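DUF2020 domain-containing protein (Corynebacterium diphtheriae, PDB 3V7B) is of unknown function but belongs to the DUF2020 family, grouped with the Mog1p/PsbP-like proteins, and folds as an antiparallel sheet flanked by helices. Local coordinates at residues T51-V59 and A69-P77; A82-A90 and A118-W129. All coordinates share one frame; numbering follows the deposited sequence.

Contact 1: residues T51-V59 and A69-P77; sequences TRFDTPACV and ATVMVRHMP. With EDO (1,2-ethanediol), chain C.
V73 O is gripped by two waters that tie it to the backbone of T55. Water 1 donates to T55 O at 2.6 Å and also to V73 O at 2.8 Å. Water 2 donates to V73 O at 2.9 Å, accepts from T55 N, and is hydrogen-bonded to H75 ND1. These waters bridge the two segments where the backbone around T55 stands off from strand 69-75; farther along, the antiparallel hairpin of strands 57-61 and 69-75 closes directly. There C58 and V71 form a hydrogen-bonded pair, C58 N giving to V71 O at 2.9 Å. The return bond, V71 N to C58 O, is 2.8 Å. C58 is also tied by its disulfide to C28.

On the sheet face of M72 and R74, the F53 ring meets both side chains. M72 CG lies over one face of the ring, and M72 SE makes an oblique Met-aromatic contact, 4.0 Å from F53 CZ. R74 turns back on itself at chi2 (-41°) and chi3 (-59°), which lays R74 CD 3.5 Å from F53 CE1 and brings NE to the ring edge, in its plane. D7 makes a salt bridge with R74 NE, while L10 O and P11 O take NH2 and NH1. On the other face, T55 CB and CG2 pack on V73, next to L149 of helix 135-149. At the far end T70 OG1 and O2 of the ethanediol, probably from the crystallisation liquor, are hydrogen-bonded at 2.6 Å.

Between residues 51-59 and 69-77 the direct backbone bonds are the pair at C58 and V71, while around T55 two waters satisfy the carbonyl of V73.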
ATOM      1  N   THR A  51      -8.555   9.027   5.218  1.00 16.05           N
ATOM      2  CA  THR A  51      -7.950   9.709   6.349  1.00 16.79           C
ATOM      3  C   THR A  51      -8.278   9.047   7.690  1.00 16.82           C
ATOM      4  O   THR A  51      -8.001   9.629   8.770  1.00 17.12           O
ATOM      5  CB  THR A  51      -8.418  11.160   6.408  1.00 18.99           C
ATOM      6  OG1 THR A  51      -9.841  11.177   6.457  1.00 20.73           O
ATOM      7  CG2 THR A  51      -7.943  11.878   5.176  1.00 20.14           C
ATOM      8  N   ARG A  52      -8.894   7.867   7.647  1.00 16.16           N
ATOM      9  CA  ARG A  52      -8.988   7.071   8.931  1.00 16.78           C
ATOM     10  C   ARG A  52      -7.638   6.718   9.532  1.00 16.22           C
ATOM     11  O   ARG A  52      -7.489   6.618  10.768  1.00 15.55           O
ATOM     12  CB  ARG A  52      -9.849   5.819   8.779  1.00 16.12           C
ATOM     13  CG  ARG A  52     -11.293   6.144   8.528  1.00 16.49           C
ATOM     14  CD  ARG A  52     -12.121   4.881   8.282  1.00 17.31           C
ATOM     15  NE  ARG A  52     -11.545   4.114   7.175  1.00 17.43           N
ATOM     16  CZ  ARG A  52     -11.747   2.803   6.968  1.00 17.99           C
ATOM     17  NH1 ARG A  52     -12.562   2.099   7.761  1.00 17.43           N
ATOM     18  NH2 ARG A  52     -11.160   2.163   5.944  1.00 17.25           N
ATOM     19  N   PHE A  53      -6.662   6.629   8.659  1.00 15.51           N
ATOM     20  CA  PHE A  53      -5.277   6.269   9.035  1.00 15.83           C
ATOM     21  C   PHE A  53      -4.521   7.544   9.350  1.00 15.49           C
ATOM     22  O   PHE A  53      -4.732   8.525   8.672  1.00 16.14           O
ATOM     23  CB  PHE A  53      -4.647   5.515   7.905  1.00 15.45           C
ATOM     24  CG  PHE A  53      -5.445   4.286   7.498  1.00 14.98           C
ATOM     25  CD1 PHE A  53      -5.281   3.059   8.142  1.00 16.28           C
ATOM     26  CD2 PHE A  53      -6.391   4.379   6.534  1.00 15.94           C
ATOM     27  CE1 PHE A  53      -6.063   1.909   7.790  1.00 15.72           C
ATOM     28  CE2 PHE A  53      -7.162   3.265   6.142  1.00 15.86           C
ATOM     29  CZ  PHE A  53      -6.998   2.033   6.768  1.00 16.12           C
ATOM     30  N   ASP A  54      -3.640   7.506  10.340  1.00 17.90           N
ATOM     31  CA  ASP A  54      -2.821   8.706  10.666  1.00 20.88           C
ATOM     32  C   ASP A  54      -2.163   9.260   9.380  1.00 22.01           C
ATOM     33  O   ASP A  54      -2.235  10.462   9.080  1.00 22.36           O
ATOM     34  CB  ASP A  54      -1.706   8.396  11.666  1.00 23.78           C
ATOM     35  CG  ASP A  54      -2.202   7.871  13.019  1.00 24.27           C
ATOM     36  OD1 ASP A  54      -3.423   7.915  13.296  1.00 24.64           O
ATOM     37  OD2 ASP A  54      -1.314   7.405  13.769  1.00 24.83           O
ATOM     38  N   THR A  55      -1.524   8.365   8.621  1.00 19.66           N
ATOM     39  CA  THR A  55      -1.066   8.674   7.271  1.00 19.71           C
ATOM     40  C   THR A  55      -2.137   8.206   6.329  1.00 17.42           C
ATOM     41  O   THR A  55      -2.404   6.982   6.256  1.00 15.38           O
ATOM     42  CB  THR A  55       0.274   7.969   6.917  1.00 19.36           C
ATOM     43  OG1 THR A  55       1.285   8.465   7.803  1.00 21.58           O
ATOM     44  CG2 THR A  55       0.638   8.291   5.498  1.00 17.17           C
ATOM     45  N   PRO A  56      -2.774   9.136   5.602  1.00 17.64           N
ATOM     46  CA  PRO A  56      -3.878   8.643   4.764  1.00 16.94           C
ATOM     47  C   PRO A  56      -3.480   7.578   3.801  1.00 16.89           C
ATOM     48  O   PRO A  56      -2.429   7.658   3.209  1.00 18.26           O
ATOM     49  CB  PRO A  56      -4.320   9.901   3.995  1.00 17.90           C
ATOM     50  CG  PRO A  56      -3.946  11.025   4.891  1.00 20.20           C
ATOM     51  CD  PRO A  56      -2.577  10.580   5.373  1.00 19.43           C
ATOM     52  N   ALA A  57      -4.333   6.579   3.643  1.00 14.60           N
ATOM     53  CA  ALA A  57      -4.190   5.567   2.617  1.00 13.49           C
ATOM     54  C   ALA A  57      -4.551   6.198   1.283  1.00 14.00           C
ATOM     55  O   ALA A  57      -5.392   7.091   1.243  1.00 14.29           O
ATOM     56  CB  ALA A  57      -5.102   4.419   2.911  1.00 13.52           C
ATOM     57  N   CYS A  58      -3.899   5.763   0.208  1.00 12.42           N
ATOM     58  CA  CYS A  58      -4.116   6.364  -1.121  1.00 13.28           C
ATOM     59  C   CYS A  58      -4.530   5.216  -2.060  1.00 13.05           C
ATOM     60  O   CYS A  58      -3.906   4.150  -2.110  1.00 14.63           O
ATOM     61  CB  CYS A  58      -2.868   7.055  -1.668  1.00 12.79           C
ATOM     62  SG  CYS A  58      -2.327   8.459  -0.648  1.00 16.73           S
ATOM     63  N   VAL A  59      -5.560   5.478  -2.840  1.00 12.48           N
ATOM     64  CA  VAL A  59      -6.049   4.473  -3.808  1.00 12.21           C
ATOM     65  C   VAL A  59      -6.166   5.078  -5.197  1.00 13.46           C
ATOM     66  O   VAL A  59      -6.602   6.222  -5.340  1.00 14.46           O
ATOM     67  CB  VAL A  59      -7.405   3.975  -3.413  1.00 12.84           C
ATOM     68  CG1 VAL A  59      -7.814   2.796  -4.342  1.00 11.95           C
ATOM     69  CG2 VAL A  59      -7.399   3.524  -1.951  1.00 12.68           C
ATOM     70  N   ALA A  69      -3.845   0.420  -8.038  1.00 15.24           N
ATOM     71  CA  ALA A  69      -2.870   0.356  -6.936  1.00 13.98           C
ATOM     72  C   ALA A  69      -3.518   0.901  -5.677  1.00 15.14           C
ATOM     73  O   ALA A  69      -4.292   1.877  -5.672  1.00 15.36           O
ATOM     74  CB  ALA A  69      -1.592   1.156  -7.264  1.00 14.45           C
ATOM     75  N   THR A  70      -3.150   0.298  -4.581  1.00 14.39           N
ATOM     76  CA  THR A  70      -3.586   0.750  -3.274  1.00 13.99           C
ATOM     77  C   THR A  70      -2.362   0.820  -2.368  1.00 13.00           C
ATOM     78  O   THR A  70      -1.589  -0.154  -2.278  1.00 11.99           O
ATOM     79  CB  THR A  70      -4.601  -0.273  -2.679  1.00 15.38           C
ATOM     80  OG1 THR A  70      -5.787  -0.355  -3.501  1.00 16.48           O
ATOM     81  CG2 THR A  70      -4.946   0.054  -1.201  1.00 14.99           C
ATOM     82  N   VAL A  71      -2.219   1.934  -1.635  1.00 11.69           N
ATOM     83  CA  VAL A  71      -1.071   2.114  -0.767  1.00 12.35           C
ATOM     84  C   VAL A  71      -1.608   2.429   0.606  1.00 12.19           C
ATOM     85  O   VAL A  71      -2.388   3.368   0.769  1.00 10.03           O
ATOM     86  CB  VAL A  71      -0.127   3.261  -1.226  1.00 13.06           C
ATOM     87  CG1 VAL A  71       0.990   3.502  -0.224  1.00 13.52           C
ATOM     88  CG2 VAL A  71       0.448   2.935  -2.643  1.00 12.66           C
HETATM   89  N   MSE A  72      -1.213   1.588   1.567  1.00 11.98           N
HETATM   90  CA  MSE A  72      -1.665   1.706   2.933  1.00 11.78           C
HETATM   91  C   MSE A  72      -0.519   1.741   3.950  1.00 12.60           C
HETATM   92  O   MSE A  72       0.337   0.850   3.989  1.00 13.45           O
HETATM   93  CB  MSE A  72      -2.661   0.608   3.299  1.00 11.99           C
HETATM   94  CG  MSE A  72      -3.212   0.738   4.777  1.00 13.47           C
HETATM   95 SE   MSE A  72      -4.561  -0.625   5.106  0.86 14.40          SE
HETATM   96  CE  MSE A  72      -3.315  -2.146   4.966  1.00 15.38           C
ATOM     97  N   VAL A  73      -0.503   2.819   4.747  1.00 11.94           N
ATOM     98  CA  VAL A  73       0.405   3.036   5.843  1.00 12.68           C
ATOM     99  C   VAL A  73      -0.276   2.842   7.208  1.00 12.28           C
ATOM    100  O   VAL A  73      -1.276   3.452   7.512  1.00 15.31           O
ATOM    101  CB  VAL A  73       1.095   4.422   5.774  1.00 13.59           C
ATOM    102  CG1 VAL A  73       2.094   4.565   6.969  1.00 14.67           C
ATOM    103  CG2 VAL A  73       1.872   4.530   4.442  1.00 12.25           C
ATOM    104  N   ARG A  74       0.241   1.926   8.040  1.00 13.22           N
ATOM    105  CA  ARG A  74      -0.388   1.559   9.282  1.00 13.57           C
ATOM    106  C   ARG A  74       0.535   1.912  10.450  1.00 15.11           C
ATOM    107  O   ARG A  74       1.705   1.623  10.432  1.00 16.20           O
ATOM    108  CB  ARG A  74      -0.647   0.077   9.378  1.00 13.45           C
ATOM    109  CG  ARG A  74      -1.801  -0.479   8.606  1.00 13.25           C
ATOM    110  CD  ARG A  74      -3.051   0.280   8.586  1.00 13.44           C
ATOM    111  NE  ARG A  74      -3.598   0.500   9.950  1.00 13.67           N
ATOM    112  CZ  ARG A  74      -4.419  -0.296  10.609  1.00 14.89           C
ATOM    113  NH1 ARG A  74      -4.924  -1.356  10.044  1.00 14.56           N
ATOM    114  NH2 ARG A  74      -4.797   0.023  11.843  1.00 15.26           N
ATOM    115  N   HIS A  75       0.024   2.594  11.411  1.00 16.45           N
ATOM    116  CA  HIS A  75       0.776   2.767  12.658  1.00 18.33           C
ATOM    117  C   HIS A  75       0.048   1.924  13.692  1.00 18.49           C
ATOM    118  O   HIS A  75      -1.070   2.264  14.180  1.00 18.28           O
ATOM    119  CB  HIS A  75       0.848   4.234  13.054  1.00 22.79           C
ATOM    120  CG  HIS A  75       1.761   5.060  12.187  1.00 25.65           C
ATOM    121  ND1 HIS A  75       1.427   5.432  10.900  1.00 29.14           N
ATOM    122  CD2 HIS A  75       2.986   5.658  12.459  1.00 27.23           C
ATOM    123  CE1 HIS A  75       2.421   6.163  10.377  1.00 26.67           C
ATOM    124  NE2 HIS A  75       3.382   6.307  11.327  1.00 27.99           N
HETATM  125  N   MSE A  76       0.618   0.780  14.001  1.00 19.34           N
HETATM  126  CA  MSE A  76      -0.018  -0.175  14.939  1.00 19.13           C
HETATM  127  C   MSE A  76       0.431   0.107  16.389  1.00 18.82           C
HETATM  128  O   MSE A  76       1.440   0.774  16.617  1.00 19.34           O
HETATM  129  CB  MSE A  76       0.289  -1.629  14.573  1.00 17.34           C
HETATM  130  CG  MSE A  76      -0.125  -2.041  13.128  1.00 16.81           C
HETATM  131 SE   MSE A  76      -1.997  -1.574  12.658  0.86 14.47          SE
HETATM  132  CE  MSE A  76      -2.860  -3.040  13.591  1.00 15.60           C
ATOM    133  N   PRO A  77      -0.357  -0.358  17.385  1.00 21.99           N
ATOM    134  CA  PRO A  77      -0.009  -0.248  18.840  1.00 21.43           C
ATOM    135  C   PRO A  77       1.223  -0.991  19.246  1.00 22.52           C
ATOM    136  O   PRO A  77       1.773  -0.714  20.327  1.00 23.74           O
ATOM    137  CB  PRO A  77      -1.197  -0.929  19.546  1.00 23.22           C
ATOM    138  CG  PRO A  77      -2.294  -0.934  18.577  1.00 23.59           C
ATOM    139  CD  PRO A  77      -1.699  -0.973  17.196  1.00 22.53           C
TER
HETATM  140  C1  EDO C 401      -5.733  -4.280  -6.797  1.00 23.41           C
HETATM  141  O1  EDO C 401      -7.058  -3.817  -7.103  1.00 22.16           O
HETATM  142  C2  EDO C 401      -4.946  -3.134  -6.138  1.00 21.57           C
HETATM  143  O2  EDO C 401      -5.520  -2.548  -4.945  1.00 22.70           O
HETATM  144  O   HOH W   1      -2.689   4.531   5.332  1.00 10.91           O
HETATM  145  O   HOH W   2      -1.129   5.513   9.482  1.00 12.80           O

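Contact 2: residues A82-A90 and A118-W129; sequences AIRVVDWAA and AVQKGPVAVVVW
V86 overlaps the backbone of strand 114-121 with both methyls. Its CG1, anti to the backbone N (chi1 168°), rests 3.4 Å from A118 O. CG2 sits 3.5 Å from V119 C and also reaches Q120 CB and A125 CB, which places V86 over both strands of the hairpin. One turn earlier, A82 CB lies against the turn that joins them, 3.5 Å from P123 O and close to G122 O. This is a type II' turn from K121 to V124, with G122 at positive phi.

Next to V86 the helix offers V85 and A89. V85 CG1 lies 4.0 Å from V127 CG2 and also touches A125 CB. A89 CB packs 3.7 Å from V127 CG1 and meets A118 CB as well. Helix 79-89 therefore lies flat on one face of the antiparallel sheet, the axis of residues 82-89 running 17° from that of strand 124-129, 7.8 Å away at closest approach. V126 and V128 turn to the opposite face, where helix 135-149 covers them, giving three layers of helix, sheet and helix, consistent with the Mog1p/PsbP grouping.

Towards the helix C-terminus the packing becomes aromatic. W88 CH2 comes to the edge of the W129 ring near its plane, 4.0 Å from W129 CZ2, with the planes of the two six-membered rings 79° apart. V127 CG1 lies over a face of the W129 indole, and F12 meets the W88 ring edge-to-face. Water 3 lies in the W129 ring plane, accepting from W129 NE1 and donating to A89 O at 2.6 Å.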
ATOM      1  N   ALA A  82       1.992  -4.892  13.844  1.00 17.38           N
ATOM      2  CA  ALA A  82       2.483  -4.526  12.517  1.00 16.10           C
ATOM      3  C   ALA A  82       2.873  -5.782  11.760  1.00 15.35           C
ATOM      4  O   ALA A  82       2.654  -5.884  10.582  1.00 15.05           O
ATOM      5  CB  ALA A  82       3.629  -3.579  12.553  1.00 14.99           C
ATOM      6  N   ILE A  83       3.442  -6.761  12.442  1.00 15.38           N
ATOM      7  CA  ILE A  83       3.780  -8.048  11.786  1.00 15.12           C
ATOM      8  C   ILE A  83       2.531  -8.793  11.354  1.00 14.93           C
ATOM      9  O   ILE A  83       2.512  -9.452  10.318  1.00 14.15           O
ATOM     10  CB  ILE A  83       4.715  -8.937  12.707  1.00 15.35           C
ATOM     11  CG1 ILE A  83       6.072  -8.300  12.885  1.00 16.15           C
ATOM     12  CG2 ILE A  83       4.860 -10.342  12.148  1.00 15.69           C
ATOM     13  CD1 ILE A  83       6.915  -8.740  14.119  1.00 15.69           C
ATOM     14  N   ARG A  84       1.468  -8.712  12.134  1.00 15.77           N
ATOM     15  CA  ARG A  84       0.203  -9.386  11.809  1.00 15.23           C
ATOM     16  C   ARG A  84      -0.379  -8.839  10.511  1.00 14.59           C
ATOM     17  O   ARG A  84      -0.860  -9.596   9.637  1.00 14.48           O
ATOM     18  CB  ARG A  84      -0.750  -9.163  12.984  1.00 16.61           C
ATOM     19  CG  ARG A  84      -2.042  -9.943  12.901  1.00 17.52           C
ATOM     20  CD  ARG A  84      -2.899  -9.678  14.133  1.00 20.14           C
ATOM     21  NE  ARG A  84      -4.087 -10.482  14.085  1.00 21.47           N
ATOM     22  CZ  ARG A  84      -5.160 -10.294  14.853  1.00 22.72           C
ATOM     23  NH1 ARG A  84      -5.200  -9.330  15.774  1.00 23.18           N
ATOM     24  NH2 ARG A  84      -6.181 -11.097  14.709  1.00 23.12           N
ATOM     25  N   VAL A  85      -0.313  -7.534  10.347  1.00 14.87           N
ATOM     26  CA  VAL A  85      -0.716  -6.838   9.094  1.00 13.18           C
ATOM     27  C   VAL A  85       0.101  -7.371   7.903  1.00 13.56           C
ATOM     28  O   VAL A  85      -0.440  -7.827   6.891  1.00 12.89           O
ATOM     29  CB  VAL A  85      -0.498  -5.303   9.173  1.00 13.55           C
ATOM     30  CG1 VAL A  85      -0.826  -4.633   7.825  1.00 12.98           C
ATOM     31  CG2 VAL A  85      -1.396  -4.696  10.278  1.00 12.58           C
ATOM     32  N   VAL A  86       1.411  -7.350   8.057  1.00 13.78           N
ATOM     33  CA  VAL A  86       2.277  -7.771   7.004  1.00 14.68           C
ATOM     34  C   VAL A  86       2.033  -9.261   6.619  1.00 14.65           C
ATOM     35  O   VAL A  86       1.958  -9.586   5.449  1.00 15.72           O
ATOM     36  CB  VAL A  86       3.744  -7.486   7.356  1.00 14.96           C
ATOM     37  CG1 VAL A  86       4.660  -8.188   6.376  1.00 14.40           C
ATOM     38  CG2 VAL A  86       4.069  -5.977   7.387  1.00 13.96           C
ATOM     39  N   ASP A  87       1.871 -10.139   7.628  1.00 15.90           N
ATOM     40  CA  ASP A  87       1.625 -11.545   7.390  1.00 17.05           C
ATOM     41  C   ASP A  87       0.251 -11.761   6.801  1.00 18.16           C
ATOM     42  O   ASP A  87       0.040 -12.697   6.020  1.00 17.14           O
ATOM     43  CB  ASP A  87       1.768 -12.356   8.715  1.00 17.23           C
ATOM     44  CG  ASP A  87       3.171 -12.447   9.192  1.00 17.47           C
ATOM     45  OD1 ASP A  87       4.100 -11.897   8.516  1.00 18.45           O
ATOM     46  OD2 ASP A  87       3.362 -13.122  10.249  1.00 17.40           O
ATOM     47  N   TRP A  88      -0.705 -10.920   7.135  1.00 16.00           N
ATOM     48  CA  TRP A  88      -2.029 -11.017   6.488  1.00 16.40           C
ATOM     49  C   TRP A  88      -1.969 -10.646   5.017  1.00 18.14           C
ATOM     50  O   TRP A  88      -2.432 -11.434   4.165  1.00 18.21           O
ATOM     51  CB  TRP A  88      -2.995 -10.150   7.261  1.00 16.58           C
ATOM     52  CG  TRP A  88      -4.220  -9.715   6.525  1.00 16.75           C
ATOM     53  CD1 TRP A  88      -5.348 -10.467   6.212  1.00 19.28           C
ATOM     54  CD2 TRP A  88      -4.480  -8.363   5.973  1.00 17.15           C
ATOM     55  NE1 TRP A  88      -6.266  -9.697   5.487  1.00 19.04           N
ATOM     56  CE2 TRP A  88      -5.810  -8.427   5.331  1.00 18.64           C
ATOM     57  CE3 TRP A  88      -3.781  -7.156   5.959  1.00 16.02           C
ATOM     58  CZ2 TRP A  88      -6.377  -7.321   4.710  1.00 17.02           C
ATOM     59  CZ3 TRP A  88      -4.343  -6.068   5.310  1.00 15.96           C
ATOM     60  CH2 TRP A  88      -5.620  -6.146   4.714  1.00 17.66           C
ATOM     61  N   ALA A  89      -1.288  -9.524   4.703  1.00 16.58           N
ATOM     62  CA  ALA A  89      -1.207  -9.018   3.324  1.00 16.43           C
ATOM     63  C   ALA A  89      -0.322  -9.908   2.433  1.00 16.35           C
ATOM     64  O   ALA A  89      -0.600 -10.073   1.256  1.00 16.38           O
ATOM     65  CB  ALA A  89      -0.691  -7.604   3.292  1.00 16.25           C
ATOM     66  N   ALA A  90       0.731 -10.480   3.047  1.00 16.69           N
ATOM     67  CA  ALA A  90       1.793 -11.251   2.364  1.00 16.97           C
ATOM     68  C   ALA A  90       2.058 -12.517   3.159  1.00 17.09           C
ATOM     69  O   ALA A  90       2.998 -12.566   3.928  1.00 17.37           O
ATOM     70  CB  ALA A  90       3.082 -10.411   2.130  1.00 15.78           C
ATOM     71  N   ALA A 118       4.643  -5.878   1.139  1.00 13.15           N
ATOM     72  CA  ALA A 118       4.252  -5.575   2.524  1.00 12.95           C
ATOM     73  C   ALA A 118       5.403  -5.706   3.478  1.00 12.48           C
ATOM     74  O   ALA A 118       6.042  -6.739   3.586  1.00 12.57           O
ATOM     75  CB  ALA A 118       3.091  -6.451   2.966  1.00 13.40           C
ATOM     76  N   VAL A 119       5.731  -4.599   4.159  1.00 12.38           N
ATOM     77  CA  VAL A 119       6.858  -4.583   5.047  1.00 11.48           C
ATOM     78  C   VAL A 119       6.557  -3.832   6.315  1.00 11.30           C
ATOM     79  O   VAL A 119       5.679  -2.998   6.357  1.00 11.84           O
ATOM     80  CB  VAL A 119       8.129  -3.953   4.440  1.00 11.97           C
ATOM     81  CG1 VAL A 119       8.737  -4.894   3.318  1.00 11.07           C
ATOM     82  CG2 VAL A 119       7.800  -2.505   3.919  1.00 11.44           C
ATOM     83  N   GLN A 120       7.236  -4.224   7.364  1.00 11.92           N
ATOM     84  CA  GLN A 120       7.174  -3.439   8.618  1.00 12.62           C
ATOM     85  C   GLN A 120       8.538  -3.123   9.182  1.00 13.47           C
ATOM     86  O   GLN A 120       9.537  -3.780   8.913  1.00 13.82           O
ATOM     87  CB  GLN A 120       6.309  -4.146   9.649  1.00 13.74           C
ATOM     88  CG  GLN A 120       6.762  -5.501  10.166  1.00 14.15           C
ATOM     89  CD  GLN A 120       8.006  -5.571  11.007  1.00 15.12           C
ATOM     90  OE1 GLN A 120       8.300  -4.751  11.922  1.00 15.82           O
ATOM     91  NE2 GLN A 120       8.752  -6.576  10.739  1.00 15.78           N
ATOM     92  N   LYS A 121       8.525  -2.106  10.037  1.00 14.06           N
ATOM     93  CA  LYS A 121       9.689  -1.582  10.720  1.00 15.03           C
ATOM     94  C   LYS A 121       9.105  -1.146  12.050  1.00 15.22           C
ATOM     95  O   LYS A 121       8.298  -0.213  12.109  1.00 15.26           O
ATOM     96  CB  LYS A 121      10.325  -0.380  10.002  1.00 16.31           C
ATOM     97  CG  LYS A 121      11.581   0.105  10.725  1.00 18.87           C
ATOM     98  CD  LYS A 121      12.475   1.063   9.916  1.00 22.21           C
ATOM     99  CE  LYS A 121      12.010   2.504   9.940  1.00 24.01           C
ATOM    100  NZ  LYS A 121      13.178   3.461   9.782  1.00 25.44           N
ATOM    101  N   GLY A 122       9.454  -1.852  13.125  1.00 16.51           N
ATOM    102  CA  GLY A 122       8.877  -1.504  14.421  1.00 16.25           C
ATOM    103  C   GLY A 122       7.354  -1.637  14.312  1.00 16.84           C
ATOM    104  O   GLY A 122       6.895  -2.537  13.686  1.00 16.45           O
ATOM    105  N   PRO A 123       6.583  -0.676  14.832  1.00 17.04           N
ATOM    106  CA  PRO A 123       5.156  -0.806  14.762  1.00 16.90           C
ATOM    107  C   PRO A 123       4.497  -0.195  13.519  1.00 16.49           C
ATOM    108  O   PRO A 123       3.287  -0.167  13.450  1.00 18.19           O
ATOM    109  CB  PRO A 123       4.676  -0.064  16.002  1.00 18.46           C
ATOM    110  CG  PRO A 123       5.649   1.021  16.131  1.00 18.82           C
ATOM    111  CD  PRO A 123       6.984   0.390  15.768  1.00 18.88           C
ATOM    112  N   VAL A 124       5.283   0.212  12.555  1.00 15.84           N
ATOM    113  CA  VAL A 124       4.761   0.773  11.318  1.00 14.90           C
ATOM    114  C   VAL A 124       4.749  -0.279  10.244  1.00 13.63           C
ATOM    115  O   VAL A 124       5.750  -1.009  10.019  1.00 15.16           O
ATOM    116  CB  VAL A 124       5.600   1.981  10.871  1.00 15.07           C
ATOM    117  CG1 VAL A 124       5.060   2.587   9.557  1.00 15.74           C
ATOM    118  CG2 VAL A 124       5.575   3.003  12.019  1.00 15.57           C
ATOM    119  N   ALA A 125       3.611  -0.366   9.541  1.00 14.67           N
ATOM    120  CA  ALA A 125       3.532  -1.252   8.371  1.00 12.96           C
ATOM    121  C   ALA A 125       3.143  -0.458   7.096  1.00 12.25           C
ATOM    122  O   ALA A 125       2.387   0.480   7.168  1.00 12.83           O
ATOM    123  CB  ALA A 125       2.570  -2.427   8.624  1.00 14.42           C
ATOM    124  N   VAL A 126       3.722  -0.838   5.965  1.00 11.49           N
ATOM    125  CA  VAL A 126       3.455  -0.252   4.666  1.00 12.15           C
ATOM    126  C   VAL A 126       3.079  -1.409   3.713  1.00 11.77           C
ATOM    127  O   VAL A 126       3.878  -2.341   3.502  1.00 13.97           O
ATOM    128  CB  VAL A 126       4.673   0.549   4.129  1.00 11.90           C
ATOM    129  CG1 VAL A 126       4.470   1.018   2.682  1.00 10.85           C
ATOM    130  CG2 VAL A 126       5.013   1.745   5.037  1.00 11.68           C
ATOM    131  N   VAL A 127       1.888  -1.363   3.129  1.00 11.20           N
ATOM    132  CA  VAL A 127       1.437  -2.408   2.187  1.00 11.97           C
ATOM    133  C   VAL A 127       1.029  -1.723   0.863  1.00 11.69           C
ATOM    134  O   VAL A 127       0.301  -0.732   0.851  1.00 12.16           O
ATOM    135  CB  VAL A 127       0.189  -3.185   2.743  1.00 12.76           C
ATOM    136  CG1 VAL A 127      -0.328  -4.231   1.776  1.00 13.01           C
ATOM    137  CG2 VAL A 127       0.454  -3.783   4.154  1.00 12.62           C
ATOM    138  N   VAL A 128       1.422  -2.304  -0.255  1.00 10.80           N
ATOM    139  CA  VAL A 128       1.029  -1.793  -1.514  1.00 11.15           C
ATOM    140  C   VAL A 128       0.551  -3.009  -2.275  1.00 12.21           C
ATOM    141  O   VAL A 128       1.236  -4.041  -2.255  1.00 13.47           O
ATOM    142  CB  VAL A 128       2.210  -1.132  -2.270  1.00 10.97           C
ATOM    143  CG1 VAL A 128       1.868  -0.758  -3.684  1.00 11.63           C
ATOM    144  CG2 VAL A 128       2.742   0.122  -1.564  1.00 11.10           C
ATOM    145  N   TRP A 129      -0.629  -2.861  -2.873  1.00 12.61           N
ATOM    146  CA  TRP A 129      -1.192  -3.832  -3.773  1.00 13.64           C
ATOM    147  C   TRP A 129      -1.209  -3.163  -5.151  1.00 14.45           C
ATOM    148  O   TRP A 129      -1.483  -1.957  -5.266  1.00 13.28           O
ATOM    149  CB  TRP A 129      -2.620  -4.125  -3.359  1.00 13.48           C
ATOM    150  CG  TRP A 129      -2.779  -4.919  -2.106  1.00 14.58           C
ATOM    151  CD1 TRP A 129      -2.727  -6.274  -1.954  1.00 15.66           C
ATOM    152  CD2 TRP A 129      -3.100  -4.390  -0.803  1.00 15.24           C
ATOM    153  NE1 TRP A 129      -3.022  -6.636  -0.669  1.00 14.88           N
ATOM    154  CE2 TRP A 129      -3.239  -5.535   0.081  1.00 16.09           C
ATOM    155  CE3 TRP A 129      -3.323  -3.103  -0.299  1.00 16.26           C
ATOM    156  CZ2 TRP A 129      -3.588  -5.392   1.385  1.00 16.54           C
ATOM    157  CZ3 TRP A 129      -3.633  -2.954   1.036  1.00 16.08           C
ATOM    158  CH2 TRP A 129      -3.767  -4.035   1.873  1.00 16.93           C
TER
HETATM  159  O   HOH W   3      -2.882  -9.525   0.049  1.00 20.05           O

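Contact 1 and contact 2 meet on one sheet, since strands 69-75 and 124-130 are neighbours: R74 N to A125 O, at 2.7 Å, and V127 N to M72 O are probable hydrogen bonds. Contact 1 is the more buried and joins a hairpin edge to edge through backbone bonds and waters, its side chains spread over both faces. Contact 2 is only partly buried and sets a helix on a single face, almost wholly by apolar packing, without a direct hydrogen bond between its segments. Strand 69-75 leads on to helix 79-89, and M76 of contact 1 packs against A82 and V85 of contact 2.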